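Local coordinates for protein N-acetylmuramoyl-L-alanine amidase (Mycobacteroides abscessus, PDB 7AGL) that probably cleaves the amide bond between N-acetylmuramic acid and L-alanine in peptidoglycan, as a zinc-dependent cell-wall amidase, at residues Tyr97-Val102 with Ala173-Val178; Gly113-His118 with Pro152-Gly157; Phe117-Ser122 with Val178-Gly183. All coordinates share one frame; numbering follows the deposited sequence.

Contact 1: residues Tyr97-Val102 with Ala173-Val178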
# COMPACT_ATOMS: atom_id res chain seq x y z
N TYR A 97 1.77 10.06 13.58
CA TYR A 97 3.22 9.97 13.67
C TYR A 97 3.94 11.14 13.00
O TYR A 97 5.18 11.15 12.97
CB TYR A 97 3.71 8.65 13.06
CG TYR A 97 3.42 7.44 13.91
CD1 TYR A 97 4.21 7.15 15.03
CD2 TYR A 97 2.37 6.57 13.61
CE1 TYR A 97 3.96 6.05 15.83
CE2 TYR A 97 2.13 5.44 14.39
CZ TYR A 97 2.92 5.19 15.50
OH TYR A 97 2.68 4.08 16.30
N ASN A 98 3.21 12.13 12.48
CA ASN A 98 3.80 13.20 11.67
C ASN A 98 4.83 12.66 10.66
O ASN A 98 5.95 13.19 10.57
CB ASN A 98 4.44 14.25 12.58
CG ASN A 98 4.67 15.57 11.87
OD1 ASN A 98 4.06 15.84 10.83
ND2 ASN A 98 5.55 16.40 12.43
N PRO A 99 4.49 11.64 9.88
CA PRO A 99 5.50 11.00 9.03
C PRO A 99 5.92 11.86 7.84
O PRO A 99 5.18 12.71 7.34
CB PRO A 99 4.79 9.73 8.55
CG PRO A 99 3.35 10.13 8.50
CD PRO A 99 3.16 11.04 9.68
N ASP A 100 7.13 11.58 7.37
CA ASP A 100 7.61 12.18 6.14
C ASP A 100 7.03 11.49 4.91
O ASP A 100 6.93 12.11 3.84
CB ASP A 100 9.14 12.12 6.12
CG ASP A 100 9.76 12.91 7.26
OD1 ASP A 100 9.66 14.16 7.22
OD2 ASP A 100 10.31 12.32 8.21
N ALA A 101 6.64 10.22 5.04
CA ALA A 101 6.06 9.43 3.96
C ALA A 101 5.29 8.25 4.54
O ALA A 101 5.66 7.71 5.59
CB ALA A 101 7.13 8.92 2.98
N VAL A 102 4.21 7.86 3.86
CA VAL A 102 3.34 6.74 4.23
C VAL A 102 3.17 5.85 3.02
O VAL A 102 2.87 6.34 1.93
CB VAL A 102 1.95 7.22 4.70
CG1 VAL A 102 1.08 6.00 5.07
CG2 VAL A 102 2.10 8.20 5.85
N ALA A 173 -5.33 11.35 4.04
CA ALA A 173 -3.91 11.53 4.33
C ALA A 173 -3.57 13.00 4.55
O ALA A 173 -3.97 13.86 3.77
CB ALA A 173 -3.07 10.96 3.18
N GLN A 174 -2.82 13.27 5.62
CA GLN A 174 -2.27 14.60 5.88
C GLN A 174 -0.78 14.70 5.55
O GLN A 174 -0.17 15.76 5.77
CB GLN A 174 -2.52 15.00 7.35
CG GLN A 174 -4.00 15.02 7.72
CD GLN A 174 -4.77 16.07 6.94
OE1 GLN A 174 -4.30 17.20 6.77
NE2 GLN A 174 -5.93 15.70 6.43
N HIS A 175 -0.18 13.64 5.02
CA HIS A 175 1.24 13.56 4.70
C HIS A 175 1.36 12.81 3.39
O HIS A 175 0.41 12.14 2.97
CB HIS A 175 2.01 12.85 5.83
CG HIS A 175 1.81 13.51 7.15
ND1 HIS A 175 0.75 13.21 7.99
CD2 HIS A 175 2.46 14.55 7.73
CE1 HIS A 175 0.79 14.00 9.05
NE2 HIS A 175 1.82 14.81 8.92
N PRO A 176 2.51 12.91 2.70
CA PRO A 176 2.63 12.24 1.41
C PRO A 176 2.41 10.74 1.56
O PRO A 176 3.00 10.08 2.43
CB PRO A 176 4.05 12.57 0.96
CG PRO A 176 4.38 13.84 1.67
CD PRO A 176 3.72 13.69 3.02
N LYS A 177 1.55 10.19 0.71
CA LYS A 177 1.14 8.80 0.87
C LYS A 177 0.85 8.20 -0.50
O LYS A 177 0.31 8.87 -1.38
CB LYS A 177 -0.11 8.69 1.77
CG LYS A 177 -0.62 7.25 1.92
CD LYS A 177 -1.84 7.17 2.83
CE LYS A 177 -2.28 5.73 3.00
NZ LYS A 177 -3.36 5.61 4.05
N VAL A 178 1.22 6.93 -0.67
CA VAL A 178 0.82 6.17 -1.85
C VAL A 178 0.32 4.82 -1.39
O VAL A 178 0.68 4.33 -0.30
CB VAL A 178 1.98 6.02 -2.88
CG1 VAL A 178 2.39 7.38 -3.43
CG2 VAL A 178 3.18 5.30 -2.25
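The imidazole of H175 carries P99 CD on one face: the carbon stands 3.7 Å from the ring centroid and 13° off the ring normal, which meets the geometry of a CH-pi contact. N98 C lies over that same face, displaced toward the rim. Around the ring's periphery, H175 NE2 donates to N98 OD1 over 3.1 Å; the N-H...O angle of 132° marks this bond as weak, and the amide plane is turned well away from the ring plane. H175 CD2 also approaches P99 O (3.3 Å), while H175 ND1 has a weak partner in N95. With H175 CG anti to its own carbonyl carbon (chi1 -56°), the ring is laid across the P99 pyrrolidine roughly at a right angle.

Beyond the ring, backbone contacts take over. V102 N donates to P176 O (2.9 Å) and V178 N to V102 O (3.1 Å), so V102 is bonded through both its N-H and its carbonyl, to P176 and V178 on either side of its bridge partner K177. Two CA-H...O contacts accompany these bonds, the shorter from K177 CA to V102 O at 3.2 Å. The fully extended K177 chain runs past V102, its CG 3.8 Å from V102 CB, and carries NZ onward to a salt bridge with E94 and a hydrogen bond to G169 O. P176 and V178 also touch F137 of helix 132-147. The V102–K177 pairing is a parallel bridge, and it marks the N-terminal start of two neighbouring central strands, 101-108 and 177-184, in the mixed sheet of this zinc amidase fold.

Contact 2: residues Gly113-His118 with Pro152-Gly157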
# COMPACT_ATOMS: atom_id res chain seq x y z
N GLY A 113 -5.12 -12.90 -16.88
CA GLY A 113 -3.95 -12.60 -17.70
C GLY A 113 -3.25 -11.28 -17.37
O GLY A 113 -2.17 -11.02 -17.92
N GLY A 114 -3.83 -10.46 -16.51
CA GLY A 114 -3.27 -9.16 -16.17
C GLY A 114 -2.27 -9.27 -15.03
O GLY A 114 -2.48 -10.00 -14.06
N HIS A 115 -1.17 -8.52 -15.13
CA HIS A 115 -0.15 -8.61 -14.09
C HIS A 115 0.58 -7.28 -13.98
O HIS A 115 0.51 -6.43 -14.85
CB HIS A 115 0.84 -9.76 -14.36
CG HIS A 115 1.60 -9.62 -15.65
ND1 HIS A 115 2.91 -9.20 -15.70
CD2 HIS A 115 1.23 -9.84 -16.93
CE1 HIS A 115 3.32 -9.18 -16.95
NE2 HIS A 115 2.31 -9.56 -17.72
N GLY A 116 1.34 -7.15 -12.89
CA GLY A 116 2.16 -5.98 -12.65
C GLY A 116 1.57 -5.10 -11.57
O GLY A 116 0.50 -5.38 -11.02
N PHE A 117 2.28 -4.00 -11.29
CA PHE A 117 1.97 -3.12 -10.16
C PHE A 117 1.24 -1.85 -10.59
O PHE A 117 1.38 -1.37 -11.71
CB PHE A 117 3.27 -2.73 -9.42
CG PHE A 117 4.13 -1.74 -10.20
CD1 PHE A 117 3.88 -0.37 -10.14
CD2 PHE A 117 5.20 -2.19 -10.99
CE1 PHE A 117 4.65 0.54 -10.87
CE2 PHE A 117 5.98 -1.28 -11.72
CZ PHE A 117 5.71 0.09 -11.65
N HIS A 118 0.48 -1.26 -9.65
CA HIS A 118 0.07 0.12 -9.88
C HIS A 118 0.10 0.91 -8.58
O HIS A 118 -0.24 0.39 -7.51
CB HIS A 118 -1.30 0.24 -10.62
CG HIS A 118 -2.49 -0.33 -9.91
ND1 HIS A 118 -2.73 -1.69 -9.82
CD2 HIS A 118 -3.58 0.27 -9.38
CE1 HIS A 118 -3.88 -1.89 -9.20
NE2 HIS A 118 -4.42 -0.72 -8.93
N PRO A 152 4.81 -2.48 -14.86
CA PRO A 152 3.59 -1.71 -14.60
C PRO A 152 2.37 -2.49 -15.03
O PRO A 152 2.38 -3.16 -16.06
CB PRO A 152 3.78 -0.44 -15.44
CG PRO A 152 5.26 -0.33 -15.59
CD PRO A 152 5.73 -1.75 -15.75
N ALA A 153 1.32 -2.41 -14.21
CA ALA A 153 0.11 -3.20 -14.41
C ALA A 153 -0.35 -3.15 -15.86
O ALA A 153 -0.47 -2.08 -16.46
CB ALA A 153 -1.01 -2.70 -13.50
N THR A 154 -0.62 -4.32 -16.42
CA THR A 154 -1.07 -4.40 -17.80
C THR A 154 -2.58 -4.24 -17.93
O THR A 154 -3.09 -4.19 -19.06
CB THR A 154 -0.64 -5.72 -18.45
OG1 THR A 154 -1.28 -6.82 -17.79
CG2 THR A 154 0.87 -5.89 -18.39
N TYR A 155 -3.30 -4.12 -16.82
CA TYR A 155 -4.74 -4.25 -16.86
C TYR A 155 -5.47 -3.11 -16.17
O TYR A 155 -6.72 -3.09 -16.19
CB TYR A 155 -5.16 -5.60 -16.24
CG TYR A 155 -4.83 -5.68 -14.77
CD1 TYR A 155 -3.55 -6.05 -14.34
CD2 TYR A 155 -5.79 -5.36 -13.81
CE1 TYR A 155 -3.24 -6.08 -12.97
CE2 TYR A 155 -5.49 -5.41 -12.47
CZ TYR A 155 -4.23 -5.77 -12.05
OH TYR A 155 -3.95 -5.79 -10.71
N ILE A 156 -4.76 -2.15 -15.58
CA ILE A 156 -5.39 -1.06 -14.84
C ILE A 156 -4.40 0.09 -14.75
O ILE A 156 -3.18 -0.12 -14.74
CB ILE A 156 -5.86 -1.54 -13.44
CG1 ILE A 156 -6.75 -0.47 -12.77
CG2 ILE A 156 -4.67 -1.87 -12.58
CD1 ILE A 156 -7.44 -1.01 -11.51
N GLY A 157 -4.93 1.32 -14.68
CA GLY A 157 -4.10 2.49 -14.54
C GLY A 157 -3.33 2.81 -15.82
O GLY A 157 -3.57 2.27 -16.91
O HOH W 1 -1.33 -8.37 -19.94
O HOH W 2 -1.71 -4.27 -9.96
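A153 N donates to F117 O over 2.7 Å, and T154 N to H115 O over 2.9 Å, bracketing G116, whose CA comes to 3.9 Å from A153 CA. G116 has a positive phi of 106°, and the position where a side chain would start lies against P152 C and A153 N, so the absence of one allows the close approach. The T154 hydroxyl closes a third link: its OG1 accepts H115 N at 3.2 Å in a nearly straight bond (164°). T154 OG1 stands between its backbone N and carbonyl carbon (chi1 64°), which turns it to H115 N while CG2 goes loosely over one face of the H115 ring.

That is one of three CH-pi contacts. I156 CG2 sits over the H118 ring, 3.5 Å from its centroid, and P152 CA lies above the F117 ring toward its rim. The Y155 ring leans on the G114–H115 peptide, its CD1 3.5 Å from G114 C.

A second shell fixes these groups. One water donates to both G116 O and Y155 OH and also meets H118 ND1 at 2.8 Å, lying in the plane of that imidazole at its edge. Y155 OH is further held by D108, and G116 N by D190. The loops before strands 118-122 and 161-164 are joined here: F117 packs on helix 132-147, H115 meets helix 188-195, and H118 leads into strand 118-122 alongside strand 177-184.

Contact 3: residues Phe117-Ser122 with Val178-Gly183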
# COMPACT_ATOMS: atom_id res chain seq x y z
N PHE A 117 2.28 -4.00 -11.29
CA PHE A 117 1.97 -3.12 -10.16
C PHE A 117 1.24 -1.85 -10.59
O PHE A 117 1.38 -1.37 -11.71
CB PHE A 117 3.27 -2.73 -9.42
CG PHE A 117 4.13 -1.74 -10.20
CD1 PHE A 117 3.88 -0.37 -10.14
CD2 PHE A 117 5.20 -2.19 -10.99
CE1 PHE A 117 4.65 0.54 -10.87
CE2 PHE A 117 5.98 -1.28 -11.72
CZ PHE A 117 5.71 0.09 -11.65
N HIS A 118 0.48 -1.26 -9.65
CA HIS A 118 0.07 0.12 -9.88
C HIS A 118 0.10 0.91 -8.58
O HIS A 118 -0.24 0.39 -7.51
CB HIS A 118 -1.30 0.24 -10.62
CG HIS A 118 -2.49 -0.33 -9.91
ND1 HIS A 118 -2.73 -1.69 -9.82
CD2 HIS A 118 -3.58 0.27 -9.38
CE1 HIS A 118 -3.88 -1.89 -9.20
NE2 HIS A 118 -4.42 -0.72 -8.93
N VAL A 119 0.54 2.16 -8.70
CA VAL A 119 0.71 3.09 -7.59
C VAL A 119 -0.50 4.01 -7.58
O VAL A 119 -0.69 4.81 -8.51
CB VAL A 119 2.01 3.89 -7.73
CG1 VAL A 119 2.17 4.88 -6.55
CG2 VAL A 119 3.23 2.94 -7.84
N ASN A 120 -1.34 3.87 -6.55
CA ASN A 120 -2.55 4.66 -6.41
C ASN A 120 -2.27 5.90 -5.58
O ASN A 120 -1.55 5.83 -4.58
CB ASN A 120 -3.66 3.84 -5.73
CG ASN A 120 -4.02 2.60 -6.51
OD1 ASN A 120 -4.91 2.63 -7.36
ND2 ASN A 120 -3.29 1.50 -6.27
N TYR A 121 -2.85 7.02 -5.99
CA TYR A 121 -2.68 8.28 -5.29
C TYR A 121 -3.96 9.09 -5.38
O TYR A 121 -4.78 8.90 -6.28
CB TYR A 121 -1.49 9.07 -5.86
CG TYR A 121 -1.71 9.56 -7.27
CD1 TYR A 121 -1.48 8.73 -8.37
CD2 TYR A 121 -2.15 10.86 -7.51
CE1 TYR A 121 -1.69 9.18 -9.66
CE2 TYR A 121 -2.38 11.32 -8.80
CZ TYR A 121 -2.14 10.48 -9.87
OH TYR A 121 -2.36 10.94 -11.15
N SER A 122 -4.10 10.04 -4.46
CA SER A 122 -5.31 10.85 -4.38
C SER A 122 -5.41 11.80 -5.57
O SER A 122 -4.51 12.60 -5.84
CB SER A 122 -5.34 11.64 -3.07
OG SER A 122 -6.52 12.42 -3.00
N VAL A 178 1.22 6.93 -0.67
CA VAL A 178 0.82 6.17 -1.85
C VAL A 178 0.32 4.82 -1.39
O VAL A 178 0.68 4.33 -0.30
CB VAL A 178 1.98 6.02 -2.88
CG1 VAL A 178 2.39 7.38 -3.43
CG2 VAL A 178 3.18 5.30 -2.25
N LEU A 179 -0.55 4.22 -2.19
CA LEU A 179 -1.05 2.87 -1.97
C LEU A 179 -0.56 2.06 -3.15
O LEU A 179 -1.01 2.28 -4.29
CB LEU A 179 -2.58 2.83 -1.85
CG LEU A 179 -3.23 1.49 -1.46
CD1 LEU A 179 -4.68 1.74 -1.00
CD2 LEU A 179 -3.22 0.42 -2.58
N VAL A 180 0.37 1.13 -2.90
CA VAL A 180 0.97 0.34 -3.96
C VAL A 180 0.25 -0.99 -4.02
O VAL A 180 0.32 -1.77 -3.06
CB VAL A 180 2.48 0.14 -3.74
CG1 VAL A 180 3.08 -0.62 -4.93
CG2 VAL A 180 3.18 1.50 -3.59
N GLU A 181 -0.44 -1.26 -5.12
CA GLU A 181 -0.90 -2.60 -5.46
C GLU A 181 0.26 -3.30 -6.18
O GLU A 181 0.62 -2.92 -7.30
CB GLU A 181 -2.16 -2.53 -6.32
CG GLU A 181 -3.41 -1.99 -5.58
CD GLU A 181 -4.17 -3.07 -4.85
OE1 GLU A 181 -3.65 -4.21 -4.82
OE2 GLU A 181 -5.27 -2.78 -4.31
N LEU A 182 0.87 -4.29 -5.53
CA LEU A 182 2.14 -4.80 -6.05
C LEU A 182 1.94 -5.75 -7.22
O LEU A 182 2.87 -5.94 -8.01
CB LEU A 182 2.94 -5.48 -4.92
CG LEU A 182 3.64 -4.48 -4.00
CD1 LEU A 182 4.19 -5.17 -2.73
CD2 LEU A 182 4.76 -3.77 -4.73
N GLY A 183 0.77 -6.36 -7.34
CA GLY A 183 0.50 -7.25 -8.45
C GLY A 183 -0.91 -7.79 -8.34
O GLY A 183 -1.68 -7.40 -7.45
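V178 meets V119 from an oblique direction, its CB 3.8 Å from V119 CG1. One residue on, L179 N makes an almost linear bond to N120 O, 178° at the hydrogen. L179 O is gripped twice by a single residue: N120 N reaches it at 2.8 Å and N120 ND2 at 3.1 Å, and the two donors come from opposite faces of the carbonyl plane. The oxygen lies close to the plane of the N120 amide, although ND2 itself stands above the carbonyl plane of L179. R164 takes N120 OD1, so both ends of that buried amide are engaged and its rotation is fixed. The L179 side chain leans toward the same amide, CD2 being 3.8 Å from N120 ND2.

V180 forms a non-hydrogen-bonded pair with V119; the nearest branches, V180 CG2 and V119 CG2, are only loosely in touch, on the sheet face covered by helix 132-147. The strand axes run at 156°: 118-122 is antiparallel to 177-184, and with its parallel neighbour 161-164 forms the reversed edge of a mixed sheet whose other four strands are parallel, as part of the amidase fold.

E181 pairs with H118 through two backbone bonds, N to O in each direction, both of 2.9 Å. Its CB rests over the rim of the H118 imidazole, 3.4 Å from CE1. A bend at chi2 (-87°) then turns the carboxylate nearly parallel to that ring, and the E181 side chain comes to about 4 Å from the bound zinc ion, a position consistent with the catalytic glutamate of zinc amidases of this family. H106, a zinc ligand, touches E181 too. L182 takes part through its carbonyl O, which lies 3.5 Å from F117 CB.

In the fold
Strand 177-184 ties the set together: contact 1 uses its beginning, against strand 101-108, and contact 3 most of the rest of it, against strand 118-122, with V178 common to both and their centres about 15 Å apart. Contacts 2 and 3 share F117 and H118, lie about 10 Å apart between centres, and approach at Y155 OH and G183 O (4.3 Å). Contacts 1 and 2 do not touch; their centres are about 25 Å apart, on opposite sides of the chain's centre. Side-chain distances to the zinc ion, held by H16, E51 and H106, grade the three: about 4 Å for E181, about 9 Å for H118 and about 12 Å for K177.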